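Local coordinates for protein endo-beta-mannanase (Rhizomucor miehei, PDB 4QP0) that probably hydrolyses internal beta-1,4-mannosidic linkages in mannans, galactomannans and glucomannans, as a secreted TIM-barrel enzyme of glycoside hydrolase family 5, at residues Gln67-Asp70 and Lys75-Ile78; Phe57-Asp62 and Met117-Lys122; His148-Glu153 and Phe168-Ala173. All blocks are in the same frame, centred on the assembly; numbering follows the deposited sequence.

How the contacts relate
Contacts 1 and 2 are neighbours, with centres about 9 Å apart. Contact 3 lies about 18 Å from contact 1 and 17 Å from contact 2, nearer the middle of the chain. Contact 1 is nested inside the loop that contact 2 closes, and contact 3 follows both. The hairpin of 67-70 and 75-78 bonds to the loop 57-62 and to helix 116-124 through Q67. The next helix, 136-151, carries the first segment of contact 3, where it meets barrel strand 167-171. I78 also packs on H148, and M117 on A173. The three contacts thus run from a peripheral hairpin to the wall of the TIM barrel.

Contact 1: residues Gln67-Asp70 and Lys75-Ile78; sequences QQWD and KMVI
A two-stranded beta hairpin holds this contact, with Q68 paired to V77 at its middle. The strands 67-70 and 75-78 run antiparallel at 143°, their axes 4.8 Å apart at closest. V77 N donates to Q68 O at 3.0 Å. The return bond from Q68 N to V77 O is weak. Nearer the turn, D70 N donates to K75 O at 2.9 Å.

W69 and M76 form a non-hydrogen-bonded pair. Their side chains lie on the same face of the sheet as those of Q67 and I78. The W69 CG is anti to the backbone N (chi1 -173°), and the indole swings back over the other strand. One ring face then covers K75 O, which lies 3.7 Å from W69 CE3. The M76 chain bends at chi2 and chi3, bringing CE to 3.9 Å from W69 CE3. M76 SD lies 3.4 Å from Q68 O. On the opposite face, V77 CG1 rests 4.1 Å from D70 CB.

Two helices pack on the W69 and M76 face. From helix 116-124, F124 meets W69 edge-to-face. From helix 136-151, S141 touches M76, and Y145 touches Q67 and I78. The pattern is that of an antiparallel hairpin with one face packed on helices.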
ATOM      1  N   GLN A  67      -1.245  -3.092  17.709  1.00 34.41           N
ATOM      2  CA  GLN A  67      -0.583  -2.179  18.648  1.00 37.52           C
ATOM      3  C   GLN A  67      -1.610  -1.451  19.498  1.00 39.30           C
ATOM      4  O   GLN A  67      -2.779  -1.341  19.122  1.00 40.55           O
ATOM      5  CB  GLN A  67       0.244  -1.131  17.918  1.00 37.07           C
ATOM      6  CG  GLN A  67       1.628  -1.561  17.497  1.00 37.11           C
ATOM      7  CD  GLN A  67       2.212  -0.614  16.465  1.00 38.25           C
ATOM      8  OE1 GLN A  67       1.662  -0.444  15.367  1.00 39.01           O
ATOM      9  NE2 GLN A  67       3.332   0.003  16.805  1.00 37.08           N
ATOM     10  N   GLN A  68      -1.150  -0.930  20.629  1.00 41.66           N
ATOM     11  CA  GLN A  68      -2.019  -0.317  21.623  1.00 43.93           C
ATOM     12  C   GLN A  68      -1.169   0.327  22.713  1.00 45.48           C
ATOM     13  O   GLN A  68      -0.093  -0.167  23.054  1.00 43.84           O
ATOM     14  CB  GLN A  68      -2.976  -1.374  22.188  1.00 43.94           C
ATOM     15  CG  GLN A  68      -3.403  -1.223  23.636  1.00 45.61           C
ATOM     16  CD  GLN A  68      -4.248  -2.396  24.101  1.00 46.41           C
ATOM     17  OE1 GLN A  68      -5.259  -2.737  23.479  1.00 44.99           O
ATOM     18  NE2 GLN A  68      -3.836  -3.017  25.200  1.00 44.77           N
ATOM     19  N   TRP A  69      -1.652   1.448  23.236  1.00 48.91           N
ATOM     20  CA  TRP A  69      -0.966   2.148  24.302  1.00 49.75           C
ATOM     21  C   TRP A  69      -1.339   1.577  25.634  1.00 52.11           C
ATOM     22  O   TRP A  69      -2.515   1.339  25.915  1.00 49.72           O
ATOM     23  CB  TRP A  69      -1.296   3.625  24.266  1.00 49.35           C
ATOM     24  CG  TRP A  69      -0.475   4.409  25.252  1.00 49.68           C
ATOM     25  CD1 TRP A  69      -0.883   4.926  26.479  1.00 50.59           C
ATOM     26  CD2 TRP A  69       0.945   4.765  25.142  1.00 49.94           C
ATOM     27  NE1 TRP A  69       0.152   5.577  27.109  1.00 49.65           N
ATOM     28  CE2 TRP A  69       1.276   5.516  26.364  1.00 49.92           C
ATOM     29  CE3 TRP A  69       1.935   4.560  24.186  1.00 48.84           C
ATOM     30  CZ2 TRP A  69       2.547   6.025  26.593  1.00 50.61           C
ATOM     31  CZ3 TRP A  69       3.213   5.077  24.430  1.00 49.51           C
ATOM     32  CH2 TRP A  69       3.511   5.790  25.604  1.00 50.33           C
ATOM     33  N   ASP A  70      -0.330   1.351  26.467  1.00 57.46           N
ATOM     34  CA  ASP A  70      -0.551   0.882  27.830  1.00 62.67           C
ATOM     35  C   ASP A  70      -0.375   2.044  28.806  1.00 64.49           C
ATOM     36  O   ASP A  70       0.749   2.488  29.069  1.00 61.58           O
ATOM     37  CB  ASP A  70       0.405  -0.265  28.164  1.00 65.33           C
ATOM     38  CG  ASP A  70      -0.123  -1.169  29.263  1.00 68.44           C
ATOM     39  OD1 ASP A  70      -1.174  -0.854  29.867  1.00 69.30           O
ATOM     40  OD2 ASP A  70       0.524  -2.206  29.516  1.00 70.71           O
ATOM     41  N   LYS A  75       3.959   2.343  27.763  1.00 63.91           N
ATOM     42  CA  LYS A  75       4.611   1.696  26.630  1.00 61.30           C
ATOM     43  C   LYS A  75       3.644   1.401  25.486  1.00 57.49           C
ATOM     44  O   LYS A  75       2.448   1.180  25.702  1.00 55.53           O
ATOM     45  CB  LYS A  75       5.305   0.402  27.095  1.00 63.44           C
ATOM     46  CG  LYS A  75       6.289  -0.211  26.102  1.00 65.57           C
ATOM     47  CD  LYS A  75       7.534   0.647  25.926  1.00 66.70           C
ATOM     48  CE  LYS A  75       8.258   0.299  24.636  1.00 67.23           C
ATOM     49  NZ  LYS A  75       9.420   1.197  24.390  1.00 67.57           N
ATOM     50  N   MET A  76       4.172   1.424  24.266  1.00 54.45           N
ATOM     51  CA  MET A  76       3.443   0.918  23.113  1.00 49.28           C
ATOM     52  C   MET A  76       3.662  -0.590  23.072  1.00 45.24           C
ATOM     53  O   MET A  76       4.769  -1.058  22.802  1.00 43.26           O
ATOM     54  CB  MET A  76       3.920   1.583  21.818  1.00 48.66           C
ATOM     55  CG  MET A  76       3.044   1.289  20.603  1.00 48.26           C
ATOM     56  SD  MET A  76       1.344   1.893  20.715  1.00 46.08           S
ATOM     57  CE  MET A  76       1.588   3.647  20.440  1.00 47.18           C
ATOM     58  N   VAL A  77       2.601  -1.338  23.362  1.00 42.93           N
ATOM     59  CA  VAL A  77       2.685  -2.800  23.415  1.00 42.06           C
ATOM     60  C   VAL A  77       2.144  -3.466  22.147  1.00 40.86           C
ATOM     61  O   VAL A  77       1.250  -2.924  21.483  1.00 39.78           O
ATOM     62  CB  VAL A  77       2.024  -3.384  24.690  1.00 40.84           C
ATOM     63  CG1 VAL A  77       2.709  -2.835  25.934  1.00 41.32           C
ATOM     64  CG2 VAL A  77       0.529  -3.100  24.727  1.00 41.01           C
ATOM     65  N   ILE A  78       2.706  -4.632  21.823  1.00 40.75           N
ATOM     66  CA  ILE A  78       2.395  -5.356  20.585  1.00 39.88           C
ATOM     67  C   ILE A  78       1.661  -6.664  20.889  1.00 40.32           C
ATOM     68  O   ILE A  78       1.981  -7.347  21.859  1.00 40.37           O
ATOM     69  CB  ILE A  78       3.680  -5.640  19.770  1.00 39.21           C
ATOM     70  CG1 ILE A  78       4.372  -4.323  19.380  1.00 38.67           C
ATOM     71  CG2 ILE A  78       3.371  -6.486  18.537  1.00 39.02           C
ATOM     72  CD1 ILE A  78       5.784  -4.476  18.849  1.00 37.38           C
TER

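Contact 2: residues Phe57-Asp62 and Met117-Lys122; sequences FNLGSD and MDYYVK. With SO4 (sulfate ion), chain B.
L59 meets Y119 and Y120 by apolar contact, joining the loop 57-62 to helix 116-124. Its CB sits over one face of the Y119 ring in a CH-pi contact, 4.0 Å from the centroid and 22° off the normal. The point of contact is displaced toward the rim, near CG. With chi1 at -165°, the Y119 ring is sent out from the helix toward the loop, so that L59 CB meets its face. The branch L59 CD2 reaches the second ring, 3.5 Å from Y120 CE2, and the two side chains cross at about a right angle. One leucine is therefore set between two successive tyrosines of a helix.

Backbone packing adds to this. G60 CA approaches Y119 CE1 at 3.6 Å, and L59 O lies 3.6 Å from Y119 CD1. In the backbone conformation of G60 a CB would press on L59 O, so the position suits glycine.

Polar contacts include a sulfate, probably from the crystallisation liquor, that bridges the segments. Y119 OH donates to its O4 at 2.8 Å, with O4 in the ring plane at the edge. S61 OG gives O2 a longer bond of 3.3 Å. K122 NZ is nearby, 3.7 Å from sulfate O1. Y119 OH also accepts a hydrogen bond from W69 N, while Y120 OH bonds to Q67 NE2.

No hydrogen bond links the two segments directly. The chemistry implies an apolar joint, with both tyrosine hydroxyls tied to strand 67-70; the polar bridge depends on a crystallisation ion.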
ATOM      1  N   PHE A  57      -1.086  -3.046   9.955  1.00 29.61           N
ATOM      2  CA  PHE A  57      -1.077  -2.134  11.086  1.00 30.72           C
ATOM      3  C   PHE A  57      -2.495  -2.171  11.642  1.00 31.69           C
ATOM      4  O   PHE A  57      -3.449  -2.435  10.895  1.00 33.30           O
ATOM      5  CB  PHE A  57      -0.724  -0.708  10.638  1.00 31.23           C
ATOM      6  CG  PHE A  57      -1.692  -0.128   9.636  1.00 31.24           C
ATOM      7  CD1 PHE A  57      -2.764   0.656  10.056  1.00 31.04           C
ATOM      8  CD2 PHE A  57      -1.541  -0.376   8.271  1.00 31.64           C
ATOM      9  CE1 PHE A  57      -3.662   1.172   9.140  1.00 32.27           C
ATOM     10  CE2 PHE A  57      -2.435   0.141   7.349  1.00 30.70           C
ATOM     11  CZ  PHE A  57      -3.499   0.906   7.784  1.00 31.13           C
ATOM     12  N   ASN A  58      -2.637  -1.945  12.943  1.00 31.20           N
ATOM     13  CA  ASN A  58      -3.956  -1.921  13.576  1.00 32.05           C
ATOM     14  C   ASN A  58      -3.802  -1.484  15.022  1.00 31.74           C
ATOM     15  O   ASN A  58      -3.607  -2.305  15.912  1.00 31.57           O
ATOM     16  CB  ASN A  58      -4.659  -3.289  13.480  1.00 31.26           C
ATOM     17  CG  ASN A  58      -6.142  -3.211  13.793  1.00 32.77           C
ATOM     18  OD1 ASN A  58      -6.566  -2.445  14.662  1.00 33.50           O
ATOM     19  ND2 ASN A  58      -6.947  -4.012  13.086  1.00 31.51           N
ATOM     20  N   LEU A  59      -3.888  -0.178  15.239  1.00 33.22           N
ATOM     21  CA  LEU A  59      -3.629   0.416  16.547  1.00 32.99           C
ATOM     22  C   LEU A  59      -4.934   0.815  17.239  1.00 33.92           C
ATOM     23  O   LEU A  59      -5.711   1.619  16.706  1.00 35.07           O
ATOM     24  CB  LEU A  59      -2.700   1.623  16.412  1.00 32.11           C
ATOM     25  CG  LEU A  59      -1.286   1.420  15.859  1.00 32.92           C
ATOM     26  CD1 LEU A  59      -1.203   1.755  14.373  1.00 30.86           C
ATOM     27  CD2 LEU A  59      -0.310   2.279  16.657  1.00 32.26           C
ATOM     28  N   GLY A  60      -5.169   0.250  18.424  1.00 34.49           N
ATOM     29  CA  GLY A  60      -6.419   0.484  19.156  1.00 35.28           C
ATOM     30  C   GLY A  60      -6.750  -0.586  20.183  1.00 36.92           C
ATOM     31  O   GLY A  60      -5.849  -1.240  20.730  1.00 36.46           O
ATOM     32  N   SER A  61      -8.046  -0.749  20.456  1.00 35.68           N
ATOM     33  CA  SER A  61      -8.522  -1.713  21.446  1.00 35.60           C
ATOM     34  C   SER A  61      -9.835  -2.368  21.026  1.00 36.93           C
ATOM     35  O   SER A  61     -10.686  -2.656  21.870  1.00 36.77           O
ATOM     36  CB  SER A  61      -8.680  -1.051  22.824  1.00 35.49           C
ATOM     37  OG  SER A  61      -9.790  -0.170  22.839  1.00 33.74           O
ATOM     38  N   ASP A  62      -9.997  -2.597  19.724  1.00 38.30           N
ATOM     39  CA  ASP A  62     -11.131  -3.368  19.219  1.00 38.99           C
ATOM     40  C   ASP A  62     -10.791  -4.854  19.286  1.00 38.55           C
ATOM     41  O   ASP A  62      -9.721  -5.228  19.782  1.00 37.03           O
ATOM     42  CB  ASP A  62     -11.489  -2.954  17.785  1.00 41.39           C
ATOM     43  CG  ASP A  62     -12.272  -1.643  17.723  1.00 43.95           C
ATOM     44  OD1 ASP A  62     -13.189  -1.442  18.553  1.00 44.69           O
ATOM     45  OD2 ASP A  62     -11.978  -0.815  16.830  1.00 43.21           O
ATOM     46  N   MET A 117      -0.966   6.820  12.079  1.00 40.31           N
ATOM     47  CA  MET A 117       0.064   7.663  12.697  1.00 40.47           C
ATOM     48  C   MET A 117      -0.455   8.440  13.894  1.00 41.78           C
ATOM     49  O   MET A 117       0.269   8.642  14.865  1.00 42.08           O
ATOM     50  CB  MET A 117       0.616   8.678  11.698  1.00 38.69           C
ATOM     51  CG  MET A 117       1.318   8.102  10.490  1.00 37.89           C
ATOM     52  SD  MET A 117       1.627   9.416   9.299  1.00 37.61           S
ATOM     53  CE  MET A 117       2.322   8.460   7.956  1.00 35.51           C
ATOM     54  N   ASP A 118      -1.700   8.900  13.801  1.00 43.37           N
ATOM     55  CA  ASP A 118      -2.288   9.774  14.822  1.00 45.03           C
ATOM     56  C   ASP A 118      -2.363   9.102  16.207  1.00 43.94           C
ATOM     57  O   ASP A 118      -2.320   9.784  17.239  1.00 43.14           O
ATOM     58  CB  ASP A 118      -3.671  10.294  14.370  1.00 47.03           C
ATOM     59  CG  ASP A 118      -3.583  11.443  13.341  1.00 47.55           C
ATOM     60  OD1 ASP A 118      -2.461  11.898  13.007  1.00 49.24           O
ATOM     61  OD2 ASP A 118      -4.651  11.899  12.871  1.00 45.05           O
ATOM     62  N   TYR A 119      -2.459   7.773  16.218  1.00 42.12           N
ATOM     63  CA  TYR A 119      -2.462   7.001  17.463  1.00 41.01           C
ATOM     64  C   TYR A 119      -1.134   7.162  18.209  1.00 40.74           C
ATOM     65  O   TYR A 119      -1.114   7.331  19.432  1.00 40.36           O
ATOM     66  CB  TYR A 119      -2.735   5.523  17.180  1.00 41.88           C
ATOM     67  CG  TYR A 119      -3.119   4.720  18.409  1.00 42.40           C
ATOM     68  CD1 TYR A 119      -4.456   4.404  18.671  1.00 42.07           C
ATOM     69  CD2 TYR A 119      -2.148   4.275  19.310  1.00 41.89           C
ATOM     70  CE1 TYR A 119      -4.808   3.670  19.796  1.00 41.70           C
ATOM     71  CE2 TYR A 119      -2.496   3.541  20.434  1.00 41.81           C
ATOM     72  CZ  TYR A 119      -3.821   3.241  20.670  1.00 41.27           C
ATOM     73  OH  TYR A 119      -4.153   2.514  21.784  1.00 42.64           O
ATOM     74  N   TYR A 120      -0.035   7.099  17.458  1.00 39.28           N
ATOM     75  CA  TYR A 120       1.299   7.337  17.984  1.00 38.83           C
ATOM     76  C   TYR A 120       1.394   8.746  18.573  1.00 40.62           C
ATOM     77  O   TYR A 120       1.871   8.929  19.691  1.00 41.78           O
ATOM     78  CB  TYR A 120       2.343   7.215  16.873  1.00 36.20           C
ATOM     79  CG  TYR A 120       2.623   5.829  16.330  1.00 34.15           C
ATOM     80  CD1 TYR A 120       3.726   5.094  16.777  1.00 32.90           C
ATOM     81  CD2 TYR A 120       1.825   5.276  15.318  1.00 33.02           C
ATOM     82  CE1 TYR A 120       4.009   3.839  16.257  1.00 31.91           C
ATOM     83  CE2 TYR A 120       2.102   4.024  14.790  1.00 31.39           C
ATOM     84  CZ  TYR A 120       3.191   3.308  15.258  1.00 32.20           C
ATOM     85  OH  TYR A 120       3.464   2.067  14.731  1.00 31.29           O
ATOM     86  N   VAL A 121       0.930   9.729  17.806  1.00 41.91           N
ATOM     87  CA  VAL A 121       1.056  11.141  18.165  1.00 43.03           C
ATOM     88  C   VAL A 121       0.272  11.495  19.433  1.00 43.41           C
ATOM     89  O   VAL A 121       0.784  12.202  20.305  1.00 44.83           O
ATOM     90  CB  VAL A 121       0.654  12.065  16.990  1.00 42.92           C
ATOM     91  CG1 VAL A 121       0.895  13.527  17.342  1.00 43.39           C
ATOM     92  CG2 VAL A 121       1.437  11.701  15.737  1.00 42.66           C
ATOM     93  N   LYS A 122      -0.963  11.005  19.520  1.00 43.27           N
ATOM     94  CA  LYS A 122      -1.826  11.229  20.674  1.00 43.32           C
ATOM     95  C   LYS A 122      -1.184  10.681  21.943  1.00 45.20           C
ATOM     96  O   LYS A 122      -0.989  11.418  22.917  1.00 44.80           O
ATOM     97  CB  LYS A 122      -3.192  10.575  20.442  1.00 44.49           C
ATOM     98  CG  LYS A 122      -4.145  10.625  21.629  1.00 43.16           C
ATOM     99  CD  LYS A 122      -5.440   9.865  21.371  1.00 44.63           C
ATOM    100  CE  LYS A 122      -5.192   8.424  20.935  1.00 46.95           C
ATOM    101  NZ  LYS A 122      -6.053   7.439  21.653  1.00 46.63           N
TER
HETATM  102  S   SO4 B 401      -7.619   2.955  22.580  1.00 51.29           S
HETATM  103  O1  SO4 B 401      -6.728   4.083  22.925  1.00 51.80           O
HETATM  104  O2  SO4 B 401      -8.627   2.758  23.649  1.00 50.76           O
HETATM  105  O3  SO4 B 401      -8.318   3.245  21.303  1.00 52.48           O
HETATM  106  O4  SO4 B 401      -6.792   1.728  22.436  1.00 51.71           O

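Contact 3: residues His148-Glu153 and Phe168-Ala173; sequences HVLNRE and FGWEIA
L150 lies over one face of the W170 indole, and V149 meets the same ring obliquely. The leucine belongs to helix 136-151 and the tryptophan to barrel strand 167-171. The two side chains point in opposite senses, each reaching toward the other's backbone. Of the leucine, the CD2 methyl alone is laid over the ring. This is a CH-pi arrangement, but the modelled approach is shorter than carbons can sit, so its exact closeness is doubtful.

V149 CG1 comes obliquely from the same side of the indole as L150, displaced toward the CZ3-CH2 end. It is 4.1 Å from both CZ3 and CH2 of W170, at the far end of the benzene ring. At W170 a chi1 of -54° sets CG beside the backbone N, and from there the indole extends from the strand to the helix, where it presents this one face to both residues.

The polar edge of the indole is used elsewhere: W170 NE1 bonds to D210 OD2. H213 also meets the indole, with the planes at about 80°. Helix 192-209 contributes I206 to the same surroundings.

All three touching residues are buried, and no hydrogen bond crosses between the segments. The contact therefore implies apolar helix-to-strand packing on the outside of the barrel wall, with the indole N-H satisfied by an aspartate.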
ATOM      1  N   HIS A 148       9.796  -5.973  15.032  1.00 33.59           N
ATOM      2  CA  HIS A 148       8.977  -7.066  15.531  1.00 32.57           C
ATOM      3  C   HIS A 148       8.282  -7.792  14.410  1.00 32.45           C
ATOM      4  O   HIS A 148       8.270  -9.025  14.369  1.00 33.16           O
ATOM      5  CB  HIS A 148       7.960  -6.521  16.525  1.00 33.17           C
ATOM      6  CG  HIS A 148       7.203  -7.587  17.267  1.00 33.38           C
ATOM      7  ND1 HIS A 148       7.406  -7.839  18.571  1.00 32.88           N
ATOM      8  CD2 HIS A 148       6.226  -8.477  16.840  1.00 33.67           C
ATOM      9  CE1 HIS A 148       6.600  -8.837  18.962  1.00 33.00           C
ATOM     10  NE2 HIS A 148       5.882  -9.231  17.900  1.00 34.75           N
ATOM     11  N   VAL A 149       7.705  -7.034  13.482  1.00 31.66           N
ATOM     12  CA  VAL A 149       6.947  -7.613  12.380  1.00 30.64           C
ATOM     13  C   VAL A 149       7.867  -8.388  11.440  1.00 31.55           C
ATOM     14  O   VAL A 149       7.581  -9.542  11.114  1.00 31.06           O
ATOM     15  CB  VAL A 149       6.142  -6.548  11.609  1.00 29.30           C
ATOM     16  CG1 VAL A 149       5.516  -7.147  10.354  1.00 28.75           C
ATOM     17  CG2 VAL A 149       5.061  -5.966  12.502  1.00 28.78           C
ATOM     18  N   LEU A 150       8.981  -7.771  11.041  1.00 32.41           N
ATOM     19  CA  LEU A 150       9.934  -8.422  10.126  1.00 32.95           C
ATOM     20  C   LEU A 150      10.595  -9.663  10.738  1.00 33.16           C
ATOM     21  O   LEU A 150      10.901 -10.622  10.022  1.00 31.41           O
ATOM     22  CB  LEU A 150      11.026  -7.449   9.657  1.00 32.11           C
ATOM     23  CG  LEU A 150      10.712  -6.076   9.053  1.00 32.63           C
ATOM     24  CD1 LEU A 150      11.942  -5.528   8.346  1.00 31.96           C
ATOM     25  CD2 LEU A 150       9.538  -6.107   8.102  1.00 30.96           C
ATOM     26  N   ASN A 151      10.819  -9.625  12.054  1.00 33.10           N
ATOM     27  CA  ASN A 151      11.466 -10.725  12.771  1.00 35.41           C
ATOM     28  C   ASN A 151      10.527 -11.861  13.173  1.00 36.17           C
ATOM     29  O   ASN A 151      10.980 -12.979  13.418  1.00 39.21           O
ATOM     30  CB  ASN A 151      12.214 -10.209  14.006  1.00 36.64           C
ATOM     31  CG  ASN A 151      13.533  -9.553  13.653  1.00 37.49           C
ATOM     32  OD1 ASN A 151      14.364 -10.138  12.955  1.00 38.94           O
ATOM     33  ND2 ASN A 151      13.736  -8.335  14.135  1.00 36.20           N
ATOM     34  N   ARG A 152       9.227 -11.579  13.236  1.00 35.24           N
ATOM     35  CA  ARG A 152       8.253 -12.566  13.678  1.00 33.52           C
ATOM     36  C   ARG A 152       8.389 -13.881  12.927  1.00 32.80           C
ATOM     37  O   ARG A 152       8.473 -13.892  11.704  1.00 33.39           O
ATOM     38  CB  ARG A 152       6.822 -12.039  13.535  1.00 33.71           C
ATOM     39  CG  ARG A 152       5.804 -12.912  14.250  1.00 33.62           C
ATOM     40  CD  ARG A 152       4.360 -12.563  13.924  1.00 34.55           C
ATOM     41  NE  ARG A 152       3.456 -13.678  14.236  1.00 34.35           N
ATOM     42  CZ  ARG A 152       3.062 -14.020  15.465  1.00 33.68           C
ATOM     43  NH1 ARG A 152       3.481 -13.347  16.529  1.00 33.32           N
ATOM     44  NH2 ARG A 152       2.243 -15.043  15.629  1.00 32.87           N
ATOM     45  N   GLU A 153       8.422 -14.985  13.670  1.00 31.76           N
ATOM     46  CA  GLU A 153       8.276 -16.306  13.069  1.00 31.82           C
ATOM     47  C   GLU A 153       6.793 -16.582  12.809  1.00 31.38           C
ATOM     48  O   GLU A 153       5.937 -16.299  13.659  1.00 30.87           O
ATOM     49  CB  GLU A 153       8.853 -17.389  13.984  1.00 31.54           C
ATOM     50  CG  GLU A 153       8.897 -18.779  13.364  1.00 32.36           C
ATOM     51  CD  GLU A 153       9.330 -19.850  14.349  1.00 33.04           C
ATOM     52  OE1 GLU A 153       8.562 -20.152  15.291  1.00 33.19           O
ATOM     53  OE2 GLU A 153      10.434 -20.400  14.172  1.00 33.29           O
ATOM     54  N   PHE A 168       5.542  -9.903  -0.978  1.00 29.43           N
ATOM     55  CA  PHE A 168       6.020  -9.136  -2.130  1.00 29.26           C
ATOM     56  C   PHE A 168       7.010  -8.079  -1.671  1.00 30.78           C
ATOM     57  O   PHE A 168       8.109  -7.965  -2.221  1.00 31.40           O
ATOM     58  CB  PHE A 168       4.838  -8.461  -2.818  1.00 28.94           C
ATOM     59  CG  PHE A 168       5.173  -7.788  -4.121  1.00 29.03           C
ATOM     60  CD1 PHE A 168       4.789  -8.362  -5.327  1.00 28.56           C
ATOM     61  CD2 PHE A 168       5.820  -6.549  -4.146  1.00 29.05           C
ATOM     62  CE1 PHE A 168       5.073  -7.743  -6.535  1.00 28.36           C
ATOM     63  CE2 PHE A 168       6.105  -5.926  -5.352  1.00 28.81           C
ATOM     64  CZ  PHE A 168       5.726  -6.524  -6.548  1.00 29.03           C
ATOM     65  N   GLY A 169       6.613  -7.296  -0.670  1.00 29.49           N
ATOM     66  CA  GLY A 169       7.463  -6.235  -0.175  1.00 28.37           C
ATOM     67  C   GLY A 169       6.760  -5.433   0.887  1.00 28.22           C
ATOM     68  O   GLY A 169       5.552  -5.560   1.066  1.00 29.05           O
ATOM     69  N   TRP A 170       7.535  -4.611   1.589  1.00 27.45           N
ATOM     70  CA  TRP A 170       7.030  -3.724   2.647  1.00 26.49           C
ATOM     71  C   TRP A 170       6.720  -2.328   2.184  1.00 26.96           C
ATOM     72  O   TRP A 170       7.459  -1.748   1.392  1.00 27.96           O
ATOM     73  CB  TRP A 170       8.053  -3.630   3.769  1.00 25.07           C
ATOM     74  CG  TRP A 170       8.464  -4.973   4.290  1.00 23.60           C
ATOM     75  CD1 TRP A 170       9.688  -5.606   4.128  1.00 23.26           C
ATOM     76  CD2 TRP A 170       7.638  -5.912   5.062  1.00 23.40           C
ATOM     77  NE1 TRP A 170       9.686  -6.839   4.737  1.00 24.03           N
ATOM     78  CE2 TRP A 170       8.485  -7.086   5.318  1.00 23.80           C
ATOM     79  CE3 TRP A 170       6.337  -5.896   5.557  1.00 22.79           C
ATOM     80  CZ2 TRP A 170       8.025  -8.182   6.040  1.00 23.68           C
ATOM     81  CZ3 TRP A 170       5.886  -7.003   6.289  1.00 23.41           C
ATOM     82  CH2 TRP A 170       6.709  -8.119   6.524  1.00 23.56           C
ATOM     83  N   GLU A 171       5.630  -1.762   2.694  1.00 27.48           N
ATOM     84  CA  GLU A 171       5.346  -0.352   2.495  1.00 27.72           C
ATOM     85  C   GLU A 171       5.364   0.352   3.834  1.00 28.09           C
ATOM     86  O   GLU A 171       4.746  -0.115   4.798  1.00 28.10           O
ATOM     87  CB  GLU A 171       3.991  -0.155   1.823  1.00 28.47           C
ATOM     88  CG  GLU A 171       3.852  -0.876   0.498  1.00 29.48           C
ATOM     89  CD  GLU A 171       2.819  -0.237  -0.397  1.00 29.71           C
ATOM     90  OE1 GLU A 171       1.694   0.052   0.081  1.00 29.73           O
ATOM     91  OE2 GLU A 171       3.148  -0.015  -1.581  1.00 29.29           O
ATOM     92  N   ILE A 172       6.074   1.476   3.881  1.00 29.48           N
ATOM     93  CA  ILE A 172       6.256   2.271   5.107  1.00 29.80           C
ATOM     94  C   ILE A 172       4.928   2.710   5.738  1.00 30.85           C
ATOM     95  O   ILE A 172       4.644   2.388   6.895  1.00 31.85           O
ATOM     96  CB  ILE A 172       7.139   3.517   4.847  1.00 29.80           C
ATOM     97  CG1 ILE A 172       8.566   3.095   4.472  1.00 29.03           C
ATOM     98  CG2 ILE A 172       7.134   4.442   6.063  1.00 29.96           C
ATOM     99  CD1 ILE A 172       9.398   4.192   3.834  1.00 28.85           C
ATOM    100  N   ALA A 173       4.126   3.448   4.970  1.00 30.96           N
ATOM    101  CA  ALA A 173       2.849   3.957   5.436  1.00 31.02           C
ATOM    102  C   ALA A 173       1.894   4.194   4.277  1.00 31.43           C
ATOM    103  O   ALA A 173       2.315   4.428   3.146  1.00 31.05           O
ATOM    104  CB  ALA A 173       3.050   5.245   6.215  1.00 31.68           C
TER